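Local coordinates for protein diaminopimelate decarboxylase (Phaeodactylum tricornutum, PDB 7JPJ) that probably decarboxylates diaminopimelate in lysine biosynthesis as a pyridoxal 5'-phosphate-dependent enzyme, and binds D-lysine in this crystal of its dimeric form, at residues A[30-35]-A[65-70]; A[39-44]-A[72-77]; A[215-220]-A[260-265]. All coordinates share one frame; numbering follows the deposited sequence.

Interaction 1. Residues A[30-35]-A[65-70]; sequences YAYSID and ASILKY
Tyr32 and Ile34 lie where strand 29-33 gives way to helix 34-45, and they meet Ile67 and Tyr70, which sit one turn apart on helix 65-73. The backbones stay well separated: the CA atoms of Tyr32 and Ile67 are 9.0 Å apart, those of Ile34 and Tyr70 8.7 Å, so side chains alone bridge the gap. Ser33, between them, is the N-cap of helix 34-45, its OG capping the backbone N of Lys36. On the helical side, the bond from Tyr70 N to Ser66 O, 2.8 Å, belongs to the regular turn that presents both Ile67 and Tyr70. Ile34 makes the closer contact. Its CB points along the interface, but the branch ending in CD1 swings over to the Tyr70 ring, with CD1 3.7 Å from Tyr70 CD1. This methyl sits 4.2 Å from the ring centroid and 29° off the normal, an off-centre CH-pi contact, reached obliquely, in which Tyr70 CD1 and CE1 are the nearest ring atoms. Tyr70 has CG anti to its backbone N (chi1 173°), which carries the ring out from helix 65-73 toward Ile34, and Leu37 and Glu38 of helix 34-45 also touch it. Deeper in, Ile67 CD1 approaches Tyr32 CG obliquely at 4.4 Å; Leu37 and Tyr57 pack on Ile67 as well. The polar end of Tyr32 is engaged apart from this contact, its OH hydrogen-bonded to Glu412 OE2. No charged or hydrogen-bonding group pairs across the segments, so the junction of the beta domain, to which strand 29-33 belongs, with the first helices of the barrel domain rests here on dispersion and one CH-pi contact.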
loop_
_atom_site.group_PDB
_atom_site.type_symbol
_atom_site.label_atom_id
_atom_site.label_comp_id
_atom_site.label_asym_id
_atom_site.label_seq_id
_atom_site.Cartn_x
_atom_site.Cartn_y
_atom_site.Cartn_z
ATOM N N TYR A 30 -7.692 -8.678 12.385
ATOM C CA TYR A 30 -8.871 -7.911 12.010
ATOM C C TYR A 30 -10.089 -8.526 12.684
ATOM O O TYR A 30 -10.278 -9.747 12.639
ATOM C CB TYR A 30 -9.080 -7.896 10.495
ATOM C CG TYR A 30 -7.959 -7.292 9.672
ATOM C CD1 TYR A 30 -7.859 -5.917 9.499
ATOM C CD2 TYR A 30 -7.026 -8.101 9.035
ATOM C CE1 TYR A 30 -6.847 -5.366 8.734
ATOM C CE2 TYR A 30 -6.009 -7.558 8.269
ATOM C CZ TYR A 30 -5.925 -6.192 8.119
ATOM O OH TYR A 30 -4.919 -5.650 7.356
ATOM N N ALA A 31 -10.911 -7.684 13.303
ATOM C CA ALA A 31 -12.142 -8.113 13.949
ATOM C C ALA A 31 -13.326 -7.475 13.239
ATOM O O ALA A 31 -13.362 -6.254 13.062
ATOM C CB ALA A 31 -12.146 -7.740 15.432
ATOM N N TYR A 32 -14.283 -8.303 12.825
ATOM C CA TYR A 32 -15.521 -7.844 12.210
ATOM C C TYR A 32 -16.697 -8.256 13.084
ATOM O O TYR A 32 -16.717 -9.363 13.630
ATOM C CB TYR A 32 -15.692 -8.410 10.795
ATOM C CG TYR A 32 -14.542 -8.098 9.860
ATOM C CD1 TYR A 32 -13.453 -8.956 9.762
ATOM C CD2 TYR A 32 -14.545 -6.948 9.075
ATOM C CE1 TYR A 32 -12.398 -8.679 8.908
ATOM C CE2 TYR A 32 -13.495 -6.662 8.218
ATOM C CZ TYR A 32 -12.422 -7.532 8.138
ATOM O OH TYR A 32 -11.367 -7.262 7.290
ATOM N N SER A 33 -17.676 -7.362 13.208
ATOM C CA SER A 33 -18.822 -7.551 14.091
ATOM C C SER A 33 -20.087 -7.735 13.264
ATOM O O SER A 33 -20.435 -6.871 12.453
ATOM C CB SER A 33 -18.973 -6.364 15.042
ATOM O OG SER A 33 -20.335 -6.112 15.332
ATOM N N ILE A 34 -20.776 -8.859 13.483
ATOM C CA ILE A 34 -22.036 -9.120 12.790
ATOM C C ILE A 34 -23.060 -8.038 13.118
ATOM O O ILE A 34 -23.840 -7.618 12.254
ATOM C CB ILE A 34 -22.550 -10.529 13.148
ATOM C CG1 ILE A 34 -21.915 -11.581 12.235
ATOM C CG2 ILE A 34 -24.067 -10.604 13.062
ATOM C CD1 ILE A 34 -22.386 -11.510 10.800
ATOM N N ASP A 35 -23.060 -7.561 14.366
ATOM C CA ASP A 35 -23.981 -6.502 14.771
ATOM C C ASP A 35 -23.801 -5.254 13.916
ATOM O O ASP A 35 -24.779 -4.668 13.440
ATOM C CB ASP A 35 -23.772 -6.168 16.247
ATOM C CG ASP A 35 -24.803 -6.817 17.144
ATOM O OD1 ASP A 35 -26.010 -6.705 16.841
ATOM O OD2 ASP A 35 -24.406 -7.437 18.155
ATOM N N ALA A 65 -14.895 -13.928 2.234
ATOM C CA ALA A 65 -16.047 -14.688 1.758
ATOM C C ALA A 65 -17.199 -14.647 2.754
ATOM O O ALA A 65 -18.370 -14.609 2.357
ATOM C CB ALA A 65 -15.639 -16.130 1.470
ATOM N N SER A 66 -16.889 -14.654 4.053
ATOM C CA SER A 66 -17.942 -14.567 5.059
ATOM C C SER A 66 -18.731 -13.270 4.920
ATOM O O SER A 66 -19.959 -13.265 5.058
ATOM C CB SER A 66 -17.343 -14.687 6.460
ATOM O OG SER A 66 -16.715 -15.944 6.634
ATOM N N ILE A 67 -18.045 -12.160 4.647
ATOM C CA ILE A 67 -18.749 -10.903 4.404
ATOM C C ILE A 67 -19.625 -11.020 3.163
ATOM O O ILE A 67 -20.776 -10.566 3.149
ATOM C CB ILE A 67 -17.746 -9.740 4.287
ATOM C CG1 ILE A 67 -16.797 -9.729 5.488
ATOM C CG2 ILE A 67 -18.477 -8.411 4.170
ATOM C CD1 ILE A 67 -17.484 -9.457 6.811
ATOM N N LEU A 68 -19.098 -11.639 2.103
ATOM C CA LEU A 68 -19.899 -11.864 0.903
ATOM C C LEU A 68 -21.099 -12.749 1.206
ATOM O O LEU A 68 -22.221 -12.462 0.775
ATOM C CB LEU A 68 -19.041 -12.490 -0.195
ATOM C CG LEU A 68 -17.926 -11.631 -0.785
ATOM C CD1 LEU A 68 -17.268 -12.370 -1.938
ATOM C CD2 LEU A 68 -18.466 -10.287 -1.237
ATOM N N LYS A 69 -20.878 -13.836 1.948
ATOM C CA LYS A 69 -21.976 -14.738 2.278
ATOM C C LYS A 69 -23.025 -14.043 3.139
ATOM O O LYS A 69 -24.227 -14.290 2.986
ATOM C CB LYS A 69 -21.439 -15.983 2.984
ATOM C CG LYS A 69 -20.593 -16.889 2.102
ATOM C CD LYS A 69 -19.961 -18.011 2.914
ATOM C CE LYS A 69 -18.953 -18.807 2.093
ATOM N NZ LYS A 69 -19.583 -19.505 0.935
ATOM N N TYR A 70 -22.590 -13.163 4.046
ATOM C CA TYR A 70 -23.542 -12.485 4.920
ATOM C C TYR A 70 -24.399 -11.495 4.140
ATOM O O TYR A 70 -25.627 -11.468 4.293
ATOM C CB TYR A 70 -22.820 -11.772 6.060
ATOM C CG TYR A 70 -23.774 -10.937 6.873
ATOM C CD1 TYR A 70 -24.602 -11.527 7.817
ATOM C CD2 TYR A 70 -23.885 -9.565 6.668
ATOM C CE1 TYR A 70 -25.497 -10.777 8.551
ATOM C CE2 TYR A 70 -24.781 -8.806 7.396
ATOM C CZ TYR A 70 -25.582 -9.418 8.337
ATOM O OH TYR A 70 -26.475 -8.674 9.069
#

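Interaction 2. Residues A[39-44]-A[72-77]; sequences EAADAC and HSKNIH
Ala41 of helix 34-45 packs against Lys74 and Ile76, just after helix 65-73, within the TIM-barrel domain of a fold-type III pyridoxal enzyme. In the first shell, Ile76 CD1 abuts Ala41 CB at 3.9 Å. The small methyl lets the two backbones approach to 7.3 Å between the CA atoms of Ala41 and Lys74. The Lys74 chain, bent at chi2 and chi3, passes its CE 4.2 Å from Ala41 CB before its ammonium meets the exposed Asp42 at the outer edge, where the two charged side chains cross at about a right angle. Lys74 and Ile76 thus supply a charged and an apolar contact to neighbouring residues of the helix. Ile76 is stretched at chi2 (-176°), which carries CD1 across to the helix, while Val55 and Leu284 cover the same side chain from the barrel strand 53-58 and helix 282-285. Cys44, one turn after Ala41, packs on Val55 and Leu284 too, continuing the buried side of the contact. Behind the contact residues, a Schellman motif ends helix 65-73: Asn75 (phi 62°) is its C-prime residue, with Ile76 N bonded to Phe71 O and Asn75 N to His72 O. The charged contact is a long, weak hydrogen bond within a salt bridge, from Lys74 NZ to Asp42 OD1 at 3.5 Å.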
loop_
_atom_site.group_PDB
_atom_site.type_symbol
_atom_site.label_atom_id
_atom_site.label_comp_id
_atom_site.label_asym_id
_atom_site.label_seq_id
_atom_site.Cartn_x
_atom_site.Cartn_y
_atom_site.Cartn_z
ATOM N N GLU A 39 -26.534 -3.381 11.007
ATOM C CA GLU A 39 -26.983 -1.991 11.007
ATOM C C GLU A 39 -26.765 -1.337 9.650
ATOM O O GLU A 39 -27.643 -0.625 9.150
ATOM C CB GLU A 39 -26.254 -1.206 12.097
ATOM C CG GLU A 39 -26.301 -1.849 13.473
ATOM C CD GLU A 39 -25.527 -1.053 14.512
ATOM O OE1 GLU A 39 -24.852 -0.069 14.127
ATOM O OE2 GLU A 39 -25.605 -1.402 15.711
ATOM N N ALA A 40 -25.599 -1.562 9.041
ATOM C CA ALA A 40 -25.313 -0.946 7.750
ATOM C C ALA A 40 -26.158 -1.566 6.645
ATOM O O ALA A 40 -26.668 -0.853 5.772
ATOM C CB ALA A 40 -23.827 -1.069 7.425
ATOM N N ALA A 41 -26.320 -2.891 6.670
ATOM C CA ALA A 41 -27.132 -3.561 5.661
ATOM C C ALA A 41 -28.572 -3.067 5.701
ATOM O O ALA A 41 -29.159 -2.743 4.663
ATOM C CB ALA A 41 -27.075 -5.075 5.863
ATOM N N ASP A 42 -29.153 -2.996 6.901
ATOM C CA ASP A 42 -30.526 -2.518 7.035
ATOM C C ASP A 42 -30.645 -1.051 6.638
ATOM O O ASP A 42 -31.621 -0.655 5.993
ATOM C CB ASP A 42 -31.012 -2.733 8.468
ATOM C CG ASP A 42 -31.620 -4.108 8.680
ATOM O OD1 ASP A 42 -31.832 -4.831 7.680
ATOM O OD2 ASP A 42 -31.876 -4.471 9.849
ATOM N N ALA A 43 -29.660 -0.230 7.014
ATOM C CA ALA A 43 -29.705 1.184 6.662
ATOM C C ALA A 43 -29.654 1.390 5.155
ATOM O O ALA A 43 -30.254 2.339 4.639
ATOM C CB ALA A 43 -28.560 1.932 7.340
ATOM N N CYS A 44 -28.946 0.520 4.430
ATOM C CA CYS A 44 -28.871 0.662 2.981
ATOM C C CYS A 44 -30.109 0.098 2.297
ATOM O O CYS A 44 -30.611 0.688 1.335
ATOM C CB CYS A 44 -27.609 -0.016 2.448
ATOM S SG CYS A 44 -26.071 0.764 2.981
ATOM N N HIS A 72 -25.027 -11.582 1.051
ATOM C CA HIS A 72 -25.894 -12.324 0.142
ATOM C C HIS A 72 -27.160 -12.788 0.852
ATOM O O HIS A 72 -28.257 -12.727 0.282
ATOM C CB HIS A 72 -25.142 -13.513 -0.460
ATOM C CG HIS A 72 -25.943 -14.289 -1.457
ATOM N ND1 HIS A 72 -26.089 -15.658 -1.397
ATOM C CD2 HIS A 72 -26.657 -13.882 -2.534
ATOM C CE1 HIS A 72 -26.854 -16.062 -2.395
ATOM N NE2 HIS A 72 -27.213 -15.003 -3.099
ATOM N N SER A 73 -27.032 -13.248 2.099
ATOM C CA SER A 73 -28.199 -13.659 2.871
ATOM C C SER A 73 -29.145 -12.499 3.149
ATOM O O SER A 73 -30.324 -12.730 3.443
ATOM C CB SER A 73 -27.755 -14.295 4.188
ATOM O OG SER A 73 -27.060 -13.357 4.991
ATOM N N LYS A 74 -28.658 -11.261 3.070
ATOM C CA LYS A 74 -29.486 -10.077 3.248
ATOM C C LYS A 74 -30.019 -9.528 1.930
ATOM O O LYS A 74 -30.546 -8.412 1.910
ATOM C CB LYS A 74 -28.700 -8.989 3.981
ATOM C CG LYS A 74 -28.378 -9.332 5.424
ATOM C CD LYS A 74 -29.630 -9.324 6.279
ATOM C CE LYS A 74 -29.687 -8.087 7.156
ATOM N NZ LYS A 74 -30.841 -8.135 8.106
ATOM N N ASN A 75 -29.888 -10.287 0.839
ATOM C CA ASN A 75 -30.350 -9.885 -0.494
ATOM C C ASN A 75 -29.637 -8.634 -0.999
ATOM O O ASN A 75 -30.220 -7.823 -1.724
ATOM C CB ASN A 75 -31.869 -9.687 -0.525
ATOM C CG ASN A 75 -32.621 -10.962 -0.221
ATOM O OD1 ASN A 75 -32.115 -12.061 -0.448
ATOM N ND2 ASN A 75 -33.833 -10.826 0.305
ATOM N N ILE A 76 -28.370 -8.474 -0.627
ATOM C CA ILE A 76 -27.514 -7.414 -1.149
ATOM C C ILE A 76 -26.634 -8.011 -2.237
ATOM O O ILE A 76 -26.021 -9.067 -2.040
ATOM C CB ILE A 76 -26.667 -6.780 -0.034
ATOM C CG1 ILE A 76 -27.548 -5.942 0.891
ATOM C CG2 ILE A 76 -25.554 -5.931 -0.625
ATOM C CD1 ILE A 76 -26.775 -5.207 1.959
ATOM N N HIS A 77 -26.577 -7.347 -3.386
ATOM C CA HIS A 77 -25.836 -7.858 -4.528
ATOM C C HIS A 77 -24.374 -7.415 -4.440
ATOM O O HIS A 77 -23.931 -6.852 -3.435
ATOM C CB HIS A 77 -26.511 -7.414 -5.824
ATOM C CG HIS A 77 -27.865 -8.022 -6.038
ATOM N ND1 HIS A 77 -28.353 -8.334 -7.289
ATOM C CD2 HIS A 77 -28.832 -8.376 -5.159
ATOM C CE1 HIS A 77 -29.563 -8.852 -7.170
ATOM N NE2 HIS A 77 -29.876 -8.887 -5.888
#

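Interaction 3. Residues A[215-220]-A[260-265]; sequences QVATKS and ADAFKK
Ala217 and Ala262 point their CB atoms at each other across the interface between helix 210-222 and helix 252-270, methyl against methyl at 3.9 Å. Because neither side chain extends beyond CB, the helices can come close: the CA atoms of Thr218 and Ala262 are only 5.9 Å apart. Thr218 stands beside this pair, its CB directed along the interface, and lays OG1 against the flank of the same Ala262 methyl at 4.0 Å. With chi1 at -68°, OG1 lies beside its own backbone N and is hydrogen-bonded back to Gln214 O, so the hydroxyl has a polar partner in its own helix while it touches the methyl. Ser220 is likewise turned into its helix. Its OG donates to Val216 O at 2.9 Å, tilted 26° from the carbonyl plane, and Ser220 N reaches that oxygen from the opposite face, so one carbonyl is gripped twice. On the partner helix Phe263 starts out away from helix 210-222, and its ring packs on Met233, which Ser220 also touches; strand 232-234 therefore lies beneath both helices. Two helices in close apolar contact, flanking and covering a parallel strand that lies between them in sequence, are characteristic of successive beta-alpha units in a TIM barrel.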
loop_
_atom_site.group_PDB
_atom_site.type_symbol
_atom_site.label_atom_id
_atom_site.label_comp_id
_atom_site.label_asym_id
_atom_site.label_seq_id
_atom_site.Cartn_x
_atom_site.Cartn_y
_atom_site.Cartn_z
ATOM N N GLN A 215 -28.869 16.802 -7.360
ATOM C CA GLN A 215 -28.236 17.224 -8.605
ATOM C C GLN A 215 -27.437 16.096 -9.239
ATOM O O GLN A 215 -27.350 16.015 -10.469
ATOM C CB GLN A 215 -27.337 18.434 -8.361
ATOM C CG GLN A 215 -28.047 19.757 -8.532
ATOM C CD GLN A 215 -27.336 20.888 -7.826
ATOM O OE1 GLN A 215 -27.605 21.178 -6.658
ATOM N NE2 GLN A 215 -26.417 21.537 -8.533
ATOM N N VAL A 216 -26.844 15.225 -8.420
ATOM C CA VAL A 216 -26.180 14.037 -8.949
ATOM C C VAL A 216 -27.176 13.177 -9.717
ATOM O O VAL A 216 -26.900 12.717 -10.832
ATOM C CB VAL A 216 -25.511 13.247 -7.808
ATOM C CG1 VAL A 216 -25.250 11.809 -8.227
ATOM C CG2 VAL A 216 -24.216 13.924 -7.378
ATOM N N ALA A 217 -28.361 12.966 -9.139
ATOM C CA ALA A 217 -29.356 12.105 -9.771
ATOM C C ALA A 217 -29.910 12.737 -11.044
ATOM O O ALA A 217 -30.033 12.067 -12.075
ATOM C CB ALA A 217 -30.486 11.796 -8.788
ATOM N N THR A 218 -30.249 14.026 -10.990
ATOM C CA THR A 218 -30.843 14.686 -12.150
ATOM C C THR A 218 -29.917 14.623 -13.358
ATOM O O THR A 218 -30.367 14.362 -14.480
ATOM C CB THR A 218 -31.181 16.139 -11.813
ATOM O OG1 THR A 218 -32.250 16.174 -10.858
ATOM C CG2 THR A 218 -31.600 16.899 -13.067
ATOM N N LYS A 219 -28.618 14.838 -13.146
ATOM C CA LYS A 219 -27.685 14.861 -14.267
ATOM C C LYS A 219 -27.498 13.471 -14.866
ATOM O O LYS A 219 -27.457 13.317 -16.091
ATOM C CB LYS A 219 -26.345 15.446 -13.820
ATOM C CG LYS A 219 -25.281 15.446 -14.902
ATOM C CD LYS A 219 -24.581 16.793 -14.977
ATOM C CE LYS A 219 -24.075 17.067 -16.387
ATOM N NZ LYS A 219 -24.802 18.200 -17.032
ATOM N N SER A 220 -27.389 12.447 -14.019
ATOM C CA SER A 220 -27.210 11.090 -14.523
ATOM C C SER A 220 -28.465 10.576 -15.215
ATOM O O SER A 220 -28.369 9.812 -16.183
ATOM C CB SER A 220 -26.816 10.158 -13.381
ATOM O OG SER A 220 -25.755 10.719 -12.631
ATOM N N ALA A 260 -35.018 10.062 -4.717
ATOM C CA ALA A 260 -36.230 9.367 -5.136
ATOM C C ALA A 260 -37.194 10.302 -5.852
ATOM O O ALA A 260 -37.914 9.874 -6.761
ATOM C CB ALA A 260 -36.910 8.724 -3.929
ATOM N N ASP A 261 -37.223 11.579 -5.462
ATOM C CA ASP A 261 -38.065 12.536 -6.170
ATOM C C ASP A 261 -37.526 12.831 -7.563
ATOM O O ASP A 261 -38.312 13.033 -8.496
ATOM C CB ASP A 261 -38.199 13.827 -5.360
ATOM C CG ASP A 261 -39.124 13.672 -4.162
ATOM O OD1 ASP A 261 -40.189 13.035 -4.307
ATOM O OD2 ASP A 261 -38.783 14.186 -3.075
ATOM N N ALA A 262 -36.199 12.854 -7.727
ATOM C CA ALA A 262 -35.626 13.018 -9.058
ATOM C C ALA A 262 -35.991 11.852 -9.967
ATOM O O ALA A 262 -36.069 12.017 -11.188
ATOM C CB ALA A 262 -34.109 13.168 -8.963
ATOM N N PHE A 263 -36.214 10.669 -9.390
ATOM C CA PHE A 263 -36.731 9.550 -10.171
ATOM C C PHE A 263 -38.191 9.765 -10.536
ATOM O O PHE A 263 -38.624 9.399 -11.634
ATOM C CB PHE A 263 -36.569 8.247 -9.395
ATOM C CG PHE A 263 -35.271 7.554 -9.647
ATOM C CD1 PHE A 263 -34.098 8.032 -9.089
ATOM C CD2 PHE A 263 -35.222 6.420 -10.438
ATOM C CE1 PHE A 263 -32.900 7.393 -9.317
ATOM C CE2 PHE A 263 -34.027 5.776 -10.670
ATOM C CZ PHE A 263 -32.863 6.265 -10.111
ATOM N N LYS A 264 -38.970 10.346 -9.622
ATOM C CA LYS A 264 -40.370 10.626 -9.916
ATOM C C LYS A 264 -40.503 11.704 -10.984
ATOM O O LYS A 264 -41.395 11.632 -11.836
ATOM C CB LYS A 264 -41.106 11.043 -8.643
ATOM C CG LYS A 264 -41.186 9.967 -7.572
ATOM C CD LYS A 264 -42.300 10.277 -6.580
ATOM C CE LYS A 264 -42.251 9.351 -5.374
ATOM N NZ LYS A 264 -41.067 9.632 -4.515
ATOM N N LYS A 265 -39.629 12.715 -10.953
ATOM C CA LYS A 265 -39.684 13.760 -11.967
ATOM C C LYS A 265 -39.321 13.217 -13.341
ATOM O O LYS A 265 -39.832 13.708 -14.354
ATOM C CB LYS A 265 -38.760 14.921 -11.590
ATOM C CG LYS A 265 -39.013 16.201 -12.386
ATOM C CD LYS A 265 -38.072 17.330 -11.969
ATOM C CE LYS A 265 -38.666 18.178 -10.846
ATOM N NZ LYS A 265 -38.060 17.888 -9.511
#

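Overall arrangement
Interactions 1 and 2 join the same two helices, 34-45 and 65-73, with contact centres about 12 Å apart. Interaction 1 includes the strand entering from the beta domain and relies on aromatic rings and isoleucine branches; interaction 2 lies further along, wholly within the barrel domain, and adds a weak salt bridge at an exposed edge. Both are partly buried. Interaction 3 is about 33 Å, centre to centre, from interaction 1, between two other barrel helices. It is the smallest of the three in buried area, yet a buried contact, with Thr218 exposed at its edge, and brings its backbones closest because alanines meet there. Only interaction 2 pairs charges across its segments.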